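PDB 6DHT: xyloglucan-specific endo-beta-1,4-glucanase BoGH9A from Bacteroides ovatus, which cleaves the beta-1,4-glucan backbone of xyloglucan endolytically, releasing xyloglucan oligosaccharides as the family 9 glycoside hydrolase of this gut bacterium's xyloglucan uptake pathway. Local coordinates for residues I159-Y167 with E217-M228; Q262-A272 with A303-Y314. All blocks are in the same frame, centred on the assembly; numbering follows the deposited sequence. Where two conformers were deposited one is given.

Contact 1 (I159-Y167 with E217-M228)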
loop_
_atom_site.group_PDB
_atom_site.type_symbol
_atom_site.label_atom_id
_atom_site.label_comp_id
_atom_site.label_asym_id
_atom_site.label_seq_id
_atom_site.Cartn_x
_atom_site.Cartn_y
_atom_site.Cartn_z
ATOM N N ILE A 159 2.834 9.685 -32.146
ATOM C CA ILE A 159 3.509 10.191 -30.960
ATOM C C ILE A 159 2.519 10.953 -30.097
ATOM O O ILE A 159 1.802 11.839 -30.575
ATOM C CB ILE A 159 4.650 11.132 -31.332
ATOM C CG1 ILE A 159 5.711 10.368 -32.126
ATOM C CG2 ILE A 159 5.280 11.750 -30.080
ATOM C CD1 ILE A 159 6.655 11.256 -32.895
ATOM N N VAL A 160 2.491 10.596 -28.815
ATOM C CA VAL A 160 1.634 11.250 -27.840
ATOM C C VAL A 160 2.442 11.683 -26.629
ATOM O O VAL A 160 3.542 11.177 -26.384
ATOM C CB VAL A 160 0.481 10.327 -27.372
ATOM C CG1 VAL A 160 -0.410 9.960 -28.544
ATOM C CG2 VAL A 160 1.001 9.072 -26.703
ATOM N N SER A 161 1.891 12.616 -25.869
ATOM C CA SER A 161 2.500 13.001 -24.605
ATOM C C SER A 161 1.690 12.349 -23.487
ATOM O O SER A 161 0.459 12.379 -23.494
ATOM C CB SER A 161 2.516 14.513 -24.463
ATOM O OG SER A 161 3.091 14.925 -23.237
ATOM N N SER A 162 2.400 11.735 -22.550
ATOM C CA SER A 162 1.771 11.042 -21.417
ATOM C C SER A 162 2.695 11.176 -20.195
ATOM O O SER A 162 3.333 10.205 -19.758
ATOM C CB SER A 162 1.537 9.569 -21.768
ATOM O OG SER A 162 0.633 8.925 -20.866
ATOM N N SER A 163 2.743 12.396 -19.665
ATOM C CA SER A 163 3.740 12.799 -18.686
ATOM C C SER A 163 3.182 12.784 -17.268
ATOM O O SER A 163 1.967 12.721 -17.072
ATOM C CB SER A 163 4.250 14.202 -19.018
ATOM O OG SER A 163 3.257 15.178 -18.767
ATOM N N LYS A 164 4.102 12.864 -16.303
ATOM C CA LYS A 164 3.814 12.817 -14.862
ATOM C C LYS A 164 3.513 11.382 -14.464
ATOM O O LYS A 164 3.821 10.439 -15.180
ATOM C CB LYS A 164 2.705 13.802 -14.454
ATOM C CG LYS A 164 3.050 15.250 -14.789
ATOM C CD LYS A 164 1.885 16.179 -14.549
ATOM C CE LYS A 164 1.613 16.354 -13.085
ATOM N NZ LYS A 164 0.579 17.397 -12.902
ATOM N N GLY A 165 2.917 11.208 -13.293
ATOM C CA GLY A 165 2.771 9.869 -12.748
ATOM C C GLY A 165 4.014 9.348 -12.056
ATOM O O GLY A 165 5.106 9.912 -12.174
ATOM N N TRP A 166 3.832 8.257 -11.323
ATOM C CA TRP A 166 4.920 7.650 -10.572
ATOM C C TRP A 166 5.589 6.487 -11.314
ATOM O O TRP A 166 4.917 5.729 -11.994
ATOM C CB TRP A 166 4.425 7.064 -9.242
ATOM C CG TRP A 166 3.630 7.991 -8.371
ATOM C CD1 TRP A 166 4.028 9.192 -7.868
ATOM C CD2 TRP A 166 2.308 7.755 -7.871
ATOM N NE1 TRP A 166 3.023 9.729 -7.087
ATOM C CE2 TRP A 166 1.958 8.863 -7.074
ATOM C CE3 TRP A 166 1.396 6.713 -8.016
ATOM C CZ2 TRP A 166 0.740 8.942 -6.419
ATOM C CZ3 TRP A 166 0.186 6.794 -7.356
ATOM C CH2 TRP A 166 -0.126 7.894 -6.566
ATOM N N TYR A 167 6.879 6.292 -11.093
ATOM C CA TYR A 167 7.480 5.004 -11.359
ATOM C C TYR A 167 6.747 3.961 -10.510
ATOM O O TYR A 167 6.465 4.190 -9.331
ATOM C CB TYR A 167 8.945 4.990 -10.985
ATOM C CG TYR A 167 9.831 5.944 -11.739
ATOM C CD1 TYR A 167 9.843 5.974 -13.122
ATOM C CD2 TYR A 167 10.683 6.811 -11.050
ATOM C CE1 TYR A 167 10.676 6.842 -13.796
ATOM C CE2 TYR A 167 11.501 7.690 -11.724
ATOM C CZ TYR A 167 11.495 7.686 -13.096
ATOM O OH TYR A 167 12.305 8.565 -13.784
ATOM N N GLU A 217 -0.535 14.496 -3.806
ATOM C CA GLU A 217 0.278 13.405 -4.304
ATOM C C GLU A 217 -0.505 12.513 -5.268
ATOM O O GLU A 217 -0.010 12.187 -6.352
ATOM C CB GLU A 217 0.873 12.573 -3.163
ATOM C CG GLU A 217 1.974 11.606 -3.640
ATOM C CD GLU A 217 3.147 12.350 -4.271
ATOM O OE1 GLU A 217 3.688 13.272 -3.612
ATOM O OE2 GLU A 217 3.495 12.052 -5.446
ATOM N N MET A 218 -1.728 12.145 -4.890
ATOM C CA MET A 218 -2.533 11.339 -5.767
ATOM C C MET A 218 -2.699 12.040 -7.096
ATOM O O MET A 218 -2.638 11.398 -8.136
ATOM C CB MET A 218 -3.913 11.021 -5.170
ATOM C CG MET A 218 -3.924 10.386 -3.774
ATOM S SD MET A 218 -3.050 8.819 -3.625
ATOM C CE MET A 218 -1.495 9.370 -2.945
ATOM N N GLN A 219 -2.949 13.350 -7.058
ATOM C CA GLN A 219 -3.236 14.069 -8.298
ATOM C C GLN A 219 -2.067 14.021 -9.258
ATOM O O GLN A 219 -2.265 14.030 -10.479
ATOM C CB GLN A 219 -3.616 15.520 -7.997
ATOM C CG GLN A 219 -4.825 16.022 -8.808
ATOM C CD GLN A 219 -4.541 16.304 -10.290
ATOM O OE1 GLN A 219 -3.529 16.917 -10.657
ATOM N NE2 GLN A 219 -5.442 15.844 -11.146
ATOM N N PHE A 220 -0.852 13.940 -8.722
ATOM C CA PHE A 220 0.317 13.883 -9.591
ATOM C C PHE A 220 0.227 12.683 -10.522
ATOM O O PHE A 220 0.657 12.741 -11.682
ATOM C CB PHE A 220 1.619 13.817 -8.816
ATOM C CG PHE A 220 2.799 14.110 -9.680
ATOM C CD1 PHE A 220 3.173 15.421 -9.926
ATOM C CD2 PHE A 220 3.479 13.090 -10.317
ATOM C CE1 PHE A 220 4.258 15.704 -10.755
ATOM C CE2 PHE A 220 4.569 13.378 -11.153
ATOM C CZ PHE A 220 4.933 14.693 -11.379
ATOM N N ASN A 221 -0.305 11.575 -10.015
ATOM C CA ASN A 221 -0.516 10.398 -10.827
ATOM C C ASN A 221 -1.866 10.442 -11.565
ATOM O O ASN A 221 -1.935 10.022 -12.702
ATOM C CB ASN A 221 -0.372 9.106 -10.018
ATOM C CG ASN A 221 -0.192 7.888 -10.910
ATOM O OD1 ASN A 221 0.910 7.642 -11.390
ATOM N ND2 ASN A 221 -1.258 7.136 -11.163
ATOM N N LEU A 222 -2.943 10.904 -10.926
ATOM C CA LEU A 222 -4.230 11.043 -11.619
ATOM C C LEU A 222 -4.110 11.868 -12.902
ATOM O O LEU A 222 -4.738 11.541 -13.922
ATOM C CB LEU A 222 -5.268 11.682 -10.708
ATOM C CG LEU A 222 -5.719 10.789 -9.532
ATOM C CD1 LEU A 222 -6.418 11.606 -8.413
ATOM C CD2 LEU A 222 -6.585 9.607 -10.011
ATOM N N ASP A 223 -3.316 12.926 -12.844
ATOM C CA ASP A 223 -3.156 13.795 -14.013
ATOM C C ASP A 223 -2.522 13.010 -15.155
ATOM O O ASP A 223 -2.948 13.119 -16.313
ATOM C CB ASP A 223 -2.298 15.000 -13.652
ATOM C CG ASP A 223 -2.456 16.144 -14.620
ATOM O OD1 ASP A 223 -3.538 16.254 -15.236
ATOM O OD2 ASP A 223 -1.504 16.940 -14.724
ATOM N N TRP A 224 -1.511 12.203 -14.846
ATOM C CA TRP A 224 -0.965 11.303 -15.859
ATOM C C TRP A 224 -2.026 10.311 -16.367
ATOM O O TRP A 224 -2.144 10.077 -17.576
ATOM C CB TRP A 224 0.259 10.530 -15.335
ATOM C CG TRP A 224 0.554 9.390 -16.227
ATOM C CD1 TRP A 224 0.952 9.470 -17.525
ATOM C CD2 TRP A 224 0.383 7.995 -15.951
ATOM N NE1 TRP A 224 1.074 8.221 -18.060
ATOM C CE2 TRP A 224 0.713 7.292 -17.120
ATOM C CE3 TRP A 224 -0.002 7.267 -14.822
ATOM C CZ2 TRP A 224 0.671 5.910 -17.184
ATOM C CZ3 TRP A 224 -0.032 5.896 -14.895
ATOM C CH2 TRP A 224 0.291 5.233 -16.052
ATOM N N MET A 225 -2.796 9.704 -15.457
ATOM C CA MET A 225 -3.781 8.698 -15.849
ATOM C C MET A 225 -4.751 9.229 -16.913
ATOM O O MET A 225 -5.099 8.501 -17.834
ATOM C CB MET A 225 -4.561 8.196 -14.624
ATOM C CG MET A 225 -3.732 7.395 -13.670
ATOM S SD MET A 225 -4.690 6.747 -12.283
ATOM C CE MET A 225 -5.441 5.315 -13.031
ATOM N N LEU A 226 -5.185 10.475 -16.767
ATOM C CA LEU A 226 -6.069 11.104 -17.756
ATOM C C LEU A 226 -5.509 11.000 -19.179
ATOM O O LEU A 226 -6.273 10.807 -20.132
ATOM C CB LEU A 226 -6.321 12.563 -17.386
ATOM C CG LEU A 226 -7.167 12.783 -16.134
ATOM C CD1 LEU A 226 -7.176 14.250 -15.811
ATOM C CD2 LEU A 226 -8.600 12.321 -16.321
ATOM N N THR A 227 -4.189 11.109 -19.315
ATOM C CA THR A 227 -3.536 11.061 -20.633
ATOM C C THR A 227 -3.480 9.657 -21.239
ATOM O O THR A 227 -3.108 9.489 -22.406
ATOM C CB THR A 227 -2.097 11.629 -20.596
ATOM O OG1 THR A 227 -1.194 10.695 -19.978
ATOM C CG2 THR A 227 -2.052 12.972 -19.882
ATOM N N MET A 228 -3.842 8.643 -20.469
ATOM C CA MET A 228 -3.824 7.264 -20.923
ATOM C C MET A 228 -5.158 6.802 -21.496
ATOM O O MET A 228 -5.295 5.616 -21.833
ATOM C CB MET A 228 -3.377 6.351 -19.779
ATOM C CG MET A 228 -1.933 6.562 -19.408
ATOM S SD MET A 228 -0.778 5.837 -20.561
ATOM C CE MET A 228 -0.954 4.157 -20.103
HETATM O O HOH W 1 -1.562 10.914 -24.400
HETATM O O HOH W 2 -0.751 17.116 -10.294
HETATM O O HOH W 3 2.352 5.198 -11.511
#

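Contact 2 (Q262-A272 with A303-Y314)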
loop_
_atom_site.group_PDB
_atom_site.type_symbol
_atom_site.label_atom_id
_atom_site.label_comp_id
_atom_site.label_asym_id
_atom_site.label_seq_id
_atom_site.Cartn_x
_atom_site.Cartn_y
_atom_site.Cartn_z
ATOM N N GLN A 262 -1.658 -1.986 -25.518
ATOM C CA GLN A 262 -3.039 -2.454 -25.613
ATOM C C GLN A 262 -3.970 -1.969 -24.502
ATOM O O GLN A 262 -3.662 -2.110 -23.319
ATOM C CB GLN A 262 -3.039 -3.983 -25.598
ATOM C CG GLN A 262 -4.395 -4.639 -25.837
ATOM C CD GLN A 262 -4.549 -5.974 -25.107
ATOM O OE1 GLN A 262 -3.827 -6.935 -25.376
ATOM N NE2 GLN A 262 -5.492 -6.029 -24.157
ATOM N N LYS A 263 -5.114 -1.434 -24.896
ATOM C CA LYS A 263 -6.194 -1.131 -23.957
ATOM C C LYS A 263 -6.678 -2.406 -23.275
ATOM O O LYS A 263 -6.774 -3.453 -23.906
ATOM C CB LYS A 263 -7.352 -0.476 -24.712
ATOM C CG LYS A 263 -7.038 0.881 -25.294
ATOM C CD LYS A 263 -8.124 1.284 -26.294
ATOM C CE LYS A 263 -7.883 2.660 -26.865
ATOM N NZ LYS A 263 -8.527 2.812 -28.213
ATOM N N SER A 264 -6.988 -2.337 -21.977
ATOM C CA SER A 264 -7.495 -3.512 -21.263
ATOM C C SER A 264 -8.741 -3.146 -20.463
ATOM O O SER A 264 -8.939 -1.989 -20.109
ATOM C CB SER A 264 -6.441 -4.090 -20.334
ATOM O OG SER A 264 -6.186 -3.194 -19.263
ATOM N N VAL A 265 -9.569 -4.147 -20.195
ATOM C CA VAL A 265 -10.816 -3.930 -19.480
ATOM C C VAL A 265 -10.519 -3.547 -18.033
ATOM O O VAL A 265 -11.189 -2.677 -17.475
ATOM C CB VAL A 265 -11.727 -5.180 -19.557
ATOM C CG1 VAL A 265 -11.099 -6.384 -18.887
ATOM C CG2 VAL A 265 -13.087 -4.882 -19.001
ATOM N N THR A 266 -9.481 -4.150 -17.462
ATOM C CA THR A 266 -9.114 -3.859 -16.073
ATOM C C THR A 266 -8.516 -2.450 -15.945
ATOM O O THR A 266 -8.817 -1.722 -15.005
ATOM C CB THR A 266 -8.157 -4.909 -15.543
ATOM O OG1 THR A 266 -7.130 -5.134 -16.516
ATOM C CG2 THR A 266 -8.895 -6.200 -15.283
ATOM N N ALA A 267 -7.691 -2.038 -16.894
ATOM C CA ALA A 267 -7.224 -0.654 -16.899
ATOM C C ALA A 267 -8.376 0.333 -16.967
ATOM O O ALA A 267 -8.417 1.334 -16.238
ATOM C CB ALA A 267 -6.243 -0.415 -18.041
ATOM N N ALA A 268 -9.312 0.072 -17.876
ATOM C CA ALA A 268 -10.444 0.944 -18.039
ATOM C C ALA A 268 -11.269 1.032 -16.757
ATOM O O ALA A 268 -11.687 2.111 -16.371
ATOM C CB ALA A 268 -11.312 0.469 -19.190
ATOM N N LEU A 269 -11.489 -0.114 -16.124
ATOM C CA LEU A 269 -12.308 -0.136 -14.912
ATOM C C LEU A 269 -11.603 0.468 -13.687
ATOM O O LEU A 269 -12.223 1.204 -12.929
ATOM C CB LEU A 269 -12.788 -1.545 -14.615
ATOM C CG LEU A 269 -13.815 -2.047 -15.634
ATOM C CD1 LEU A 269 -14.033 -3.507 -15.456
ATOM C CD2 LEU A 269 -15.120 -1.296 -15.483
ATOM N N ASP A 270 -10.326 0.152 -13.488
ATOM C CA ASP A 270 -9.607 0.748 -12.352
ATOM C C ASP A 270 -9.482 2.264 -12.564
ATOM O O ASP A 270 -9.618 3.053 -11.631
ATOM C CB ASP A 270 -8.241 0.127 -12.203
ATOM C CG ASP A 270 -8.300 -1.297 -11.692
ATOM O OD1 ASP A 270 -9.298 -1.656 -11.037
ATOM O OD2 ASP A 270 -7.357 -2.090 -11.955
ATOM N N PHE A 271 -9.287 2.695 -13.818
ATOM C CA PHE A 271 -9.348 4.106 -14.167
ATOM C C PHE A 271 -10.735 4.703 -13.832
ATOM O O PHE A 271 -10.844 5.769 -13.216
ATOM C CB PHE A 271 -9.041 4.259 -15.681
ATOM C CG PHE A 271 -9.153 5.656 -16.219
ATOM C CD1 PHE A 271 -10.386 6.164 -16.522
ATOM C CD2 PHE A 271 -8.040 6.430 -16.483
ATOM C CE1 PHE A 271 -10.532 7.430 -17.060
ATOM C CE2 PHE A 271 -8.161 7.704 -17.011
ATOM C CZ PHE A 271 -9.418 8.212 -17.316
ATOM N N ALA A 272 -11.797 4.014 -14.243
ATOM C CA ALA A 272 -13.145 4.517 -14.014
ATOM C C ALA A 272 -13.429 4.648 -12.524
ATOM O O ALA A 272 -13.942 5.659 -12.077
ATOM C CB ALA A 272 -14.158 3.617 -14.681
ATOM N N ALA A 303 -14.794 5.659 -19.701
ATOM C CA ALA A 303 -14.012 4.445 -19.531
ATOM C C ALA A 303 -14.879 3.246 -19.169
ATOM O O ALA A 303 -14.664 2.141 -19.648
ATOM C CB ALA A 303 -12.935 4.649 -18.453
ATOM N N TYR A 304 -15.864 3.458 -18.300
ATOM C CA TYR A 304 -16.744 2.375 -17.929
ATOM C C TYR A 304 -17.534 1.895 -19.159
ATOM O O TYR A 304 -17.684 0.691 -19.376
ATOM C CB TYR A 304 -17.679 2.844 -16.803
ATOM C CG TYR A 304 -18.526 1.746 -16.227
ATOM C CD1 TYR A 304 -19.778 1.466 -16.752
ATOM C CD2 TYR A 304 -18.087 0.999 -15.141
ATOM C CE1 TYR A 304 -20.551 0.462 -16.240
ATOM C CE2 TYR A 304 -18.858 -0.012 -14.617
ATOM C CZ TYR A 304 -20.096 -0.271 -15.170
ATOM O OH TYR A 304 -20.872 -1.276 -14.658
ATOM N N ALA A 305 -18.009 2.850 -19.947
ATOM C CA ALA A 305 -18.699 2.531 -21.195
ATOM C C ALA A 305 -17.830 1.644 -22.091
ATOM O O ALA A 305 -18.298 0.628 -22.614
ATOM C CB ALA A 305 -19.088 3.798 -21.907
ATOM N N TRP A 306 -16.559 2.008 -22.253
ATOM C CA TRP A 306 -15.657 1.194 -23.057
ATOM C C TRP A 306 -15.570 -0.213 -22.496
ATOM O O TRP A 306 -15.641 -1.186 -23.231
ATOM C CB TRP A 306 -14.264 1.830 -23.143
ATOM C CG TRP A 306 -13.314 1.123 -24.085
ATOM C CD1 TRP A 306 -13.014 1.481 -25.375
ATOM C CD2 TRP A 306 -12.546 -0.053 -23.812
ATOM N NE1 TRP A 306 -12.105 0.606 -25.904
ATOM C CE2 TRP A 306 -11.803 -0.350 -24.972
ATOM C CE3 TRP A 306 -12.418 -0.888 -22.701
ATOM C CZ2 TRP A 306 -10.948 -1.444 -25.046
ATOM C CZ3 TRP A 306 -11.578 -1.959 -22.773
ATOM C CH2 TRP A 306 -10.845 -2.236 -23.940
ATOM N N ALA A 307 -15.414 -0.338 -21.176
ATOM C CA ALA A 307 -15.318 -1.643 -20.564
ATOM C C ALA A 307 -16.571 -2.510 -20.771
ATOM O O ALA A 307 -16.470 -3.733 -20.908
ATOM C CB ALA A 307 -15.026 -1.487 -19.069
ATOM N N GLU A 308 -17.739 -1.885 -20.727
ATOM C CA GLU A 308 -18.988 -2.595 -20.999
ATOM C C GLU A 308 -18.982 -3.202 -22.403
ATOM O O GLU A 308 -19.457 -4.316 -22.604
ATOM C CB GLU A 308 -20.180 -1.652 -20.883
ATOM C CG GLU A 308 -20.634 -1.370 -19.475
ATOM C CD GLU A 308 -21.854 -0.468 -19.462
ATOM O OE1 GLU A 308 -21.743 0.675 -19.948
ATOM O OE2 GLU A 308 -22.920 -0.908 -18.984
ATOM N N LYS A 309 -18.448 -2.457 -23.359
ATOM C CA LYS A 309 -18.379 -2.933 -24.746
ATOM C C LYS A 309 -17.322 -4.022 -24.912
ATOM O O LYS A 309 -17.440 -4.876 -25.789
ATOM C CB LYS A 309 -18.094 -1.775 -25.705
ATOM C CG LYS A 309 -19.193 -0.722 -25.750
ATOM C CD LYS A 309 -19.036 0.213 -26.937
ATOM C CE LYS A 309 -19.486 1.640 -26.598
ATOM N NZ LYS A 309 -18.404 2.455 -25.932
ATOM N N HIS A 310 -16.293 -3.998 -24.068
ATOM C CA HIS A 310 -15.179 -4.939 -24.181
ATOM C C HIS A 310 -14.858 -5.644 -22.861
ATOM O O HIS A 310 -13.729 -5.568 -22.357
ATOM C CB HIS A 310 -13.926 -4.209 -24.662
ATOM C CG HIS A 310 -14.125 -3.435 -25.924
ATOM N ND1 HIS A 310 -14.550 -2.125 -25.938
ATOM C CD2 HIS A 310 -13.946 -3.786 -27.217
ATOM C CE1 HIS A 310 -14.634 -1.704 -27.187
ATOM N NE2 HIS A 310 -14.272 -2.692 -27.982
ATOM N N PRO A 311 -15.830 -6.386 -22.325
ATOM C CA PRO A 311 -15.752 -6.947 -20.972
ATOM C C PRO A 311 -14.718 -8.046 -20.758
ATOM O O PRO A 311 -14.413 -8.368 -19.603
ATOM C CB PRO A 311 -17.166 -7.493 -20.752
ATOM C CG PRO A 311 -17.658 -7.804 -22.135
ATOM C CD PRO A 311 -17.096 -6.731 -22.999
ATOM N N GLU A 312 -14.190 -8.623 -21.835
ATOM C CA GLU A 312 -13.238 -9.728 -21.713
ATOM C C GLU A 312 -11.891 -9.387 -22.346
ATOM O O GLU A 312 -11.074 -10.270 -22.593
ATOM C CB GLU A 312 -13.831 -11.012 -22.308
ATOM C CG GLU A 312 -15.132 -11.443 -21.627
ATOM C CD GLU A 312 -15.441 -12.926 -21.771
ATOM O OE1 GLU A 312 -14.792 -13.608 -22.588
ATOM O OE2 GLU A 312 -16.344 -13.413 -21.059
ATOM N N ALA A 313 -11.681 -8.094 -22.594
ATOM C CA ALA A 313 -10.436 -7.570 -23.143
ATOM C C ALA A 313 -9.308 -7.551 -22.110
ATOM O O ALA A 313 -8.816 -6.481 -21.728
ATOM C CB ALA A 313 -10.672 -6.178 -23.674
ATOM N N TYR A 314 -8.890 -8.737 -21.698
ATOM C CA TYR A 314 -7.801 -8.895 -20.740
ATOM C C TYR A 314 -6.452 -8.558 -21.355
ATOM O O TYR A 314 -6.280 -8.602 -22.583
ATOM C CB TYR A 314 -7.776 -10.324 -20.223
ATOM C CG TYR A 314 -9.135 -10.816 -19.793
ATOM C CD1 TYR A 314 -9.959 -10.031 -18.994
ATOM C CD2 TYR A 314 -9.605 -12.055 -20.204
ATOM C CE1 TYR A 314 -11.206 -10.478 -18.606
ATOM C CE2 TYR A 314 -10.845 -12.509 -19.822
ATOM C CZ TYR A 314 -11.643 -11.722 -19.023
ATOM O OH TYR A 314 -12.882 -12.184 -18.648
#

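Contact 1 (I159-Y167 with E217-M228)
Trp166 lies against helix 213-226 with both of its N-H groups taken. Its NE1 gives a nearly straight bond (165°) to the anti lone pair of Glu217 OE2, 2.9 Å away and close to the indole plane, while the other carboxylate oxygen of Glu217 meets Arg119 in a salt bridge. The backbone N of Trp166 donates to Asn221 OD1 at 3.0 Å, in the plane of the amide carbonyl. Asn221 CB lies over the six-membered ring, 3.4 Å from its centroid, and chi1 of -164° sets CG opposite the backbone N, with the amide nearly parallel to the indole. An alanine in place of Trp166 would probably leave Glu217 OE2 without this donor and uncover the flank of Asn221. A water joins Asn221 OD1 to Trp166 O.

Gly165 N hydrogen-bonds to Phe220 O, and Gly165 CA passes 3.2 Å from Asn221 OD1, beside the Trp224 ring. A bend at chi3 (71°) lays Lys164 CE over one face of Phe220, and the extended last bond carries NZ on to Asp223 OD2, a 2.8 Å salt bridge; a water links the same NZ to Gln219 OE1. Farther along, Ser162 OG donates to Thr227 OG1 (2.7 Å), and Thr227 OG1 donates in turn to Trp224 O; Ser162 OG also accepts a weak bond from Trp224 NE1.

Strand 159-160 pairs antiparallel with strand 143-145 at the edge of a mixed sheet. Helix 213-226 belongs to the (alpha/alpha)6 barrel of family 9 enzymes, where helix 176-192 touches Trp166 and Asn221, and helices 265-281 and 292-309 pack against Leu222 and Leu226.

Contact 2 (Q262-A272 with A303-Y314)
Helices 265-272 and 303-309 run nearly antiparallel, at 150° with their axes 8.2 Å apart, a close approach made possible by alanines: Ala268 and Ala272 on one side face Ala303 and Ala307 on the other. Ala303 CB sits 3.5 Å from Phe271 CD1, and Leu269 CD2 touches both Ala307 CB and the Tyr304 ring. At the other end Val265 fills the angle between helix and turn. Its CG2, anti to the backbone N, meets Ala307 CB at 3.9 Å, whereas CG1 lies beside Tyr314 CD1.

Trp306 presents its ring edge to Val265 CA, and the ring of His310 covers one of its faces while His310 ND1 donates a hydrogen bond to Trp306 O. Two hydrogen bonds join the chain entering helix 265-272 to the chain leaving helix 303-309: Val265 N to Ala313 O at 2.9 Å, and Gln262 NE2 to Tyr314 O at 3.1 Å (170°). The same NE2 also donates to Lys263 O. Ser264 is the N-cap, its OG accepting from Ala267 N and also hydrogen-bonded to His238.

Around this helical hairpin, helix 339-353 covers Leu269, helix 176-192 touches Thr266 and Ala267, and Tyr358 meets Tyr304 edge-to-face.

Overall arrangement
Both contacts are largely buried within the family 9 catalytic domain, their centres about 18 Å apart. Contact 1 lays an extended loop along a helix and relies on polar chemistry: side chains satisfy backbone groups, indoles donate, and one salt bridge closes the partly exposed flank. Contact 2 pairs two helices through small apolar side chains, keeping its hydrogen bonds for the end where the chain enters one helix and leaves the other. Helix 213-226 of contact 1 packs on helices 265-281 and 292-309, the two that contact 2 joins, and Phe271 CE2 lies 3.3 Å from Met225 O. Contact 1 is nearer the predicted nucleophile Asp171, whose side chain is about 10 Å from that of Trp166.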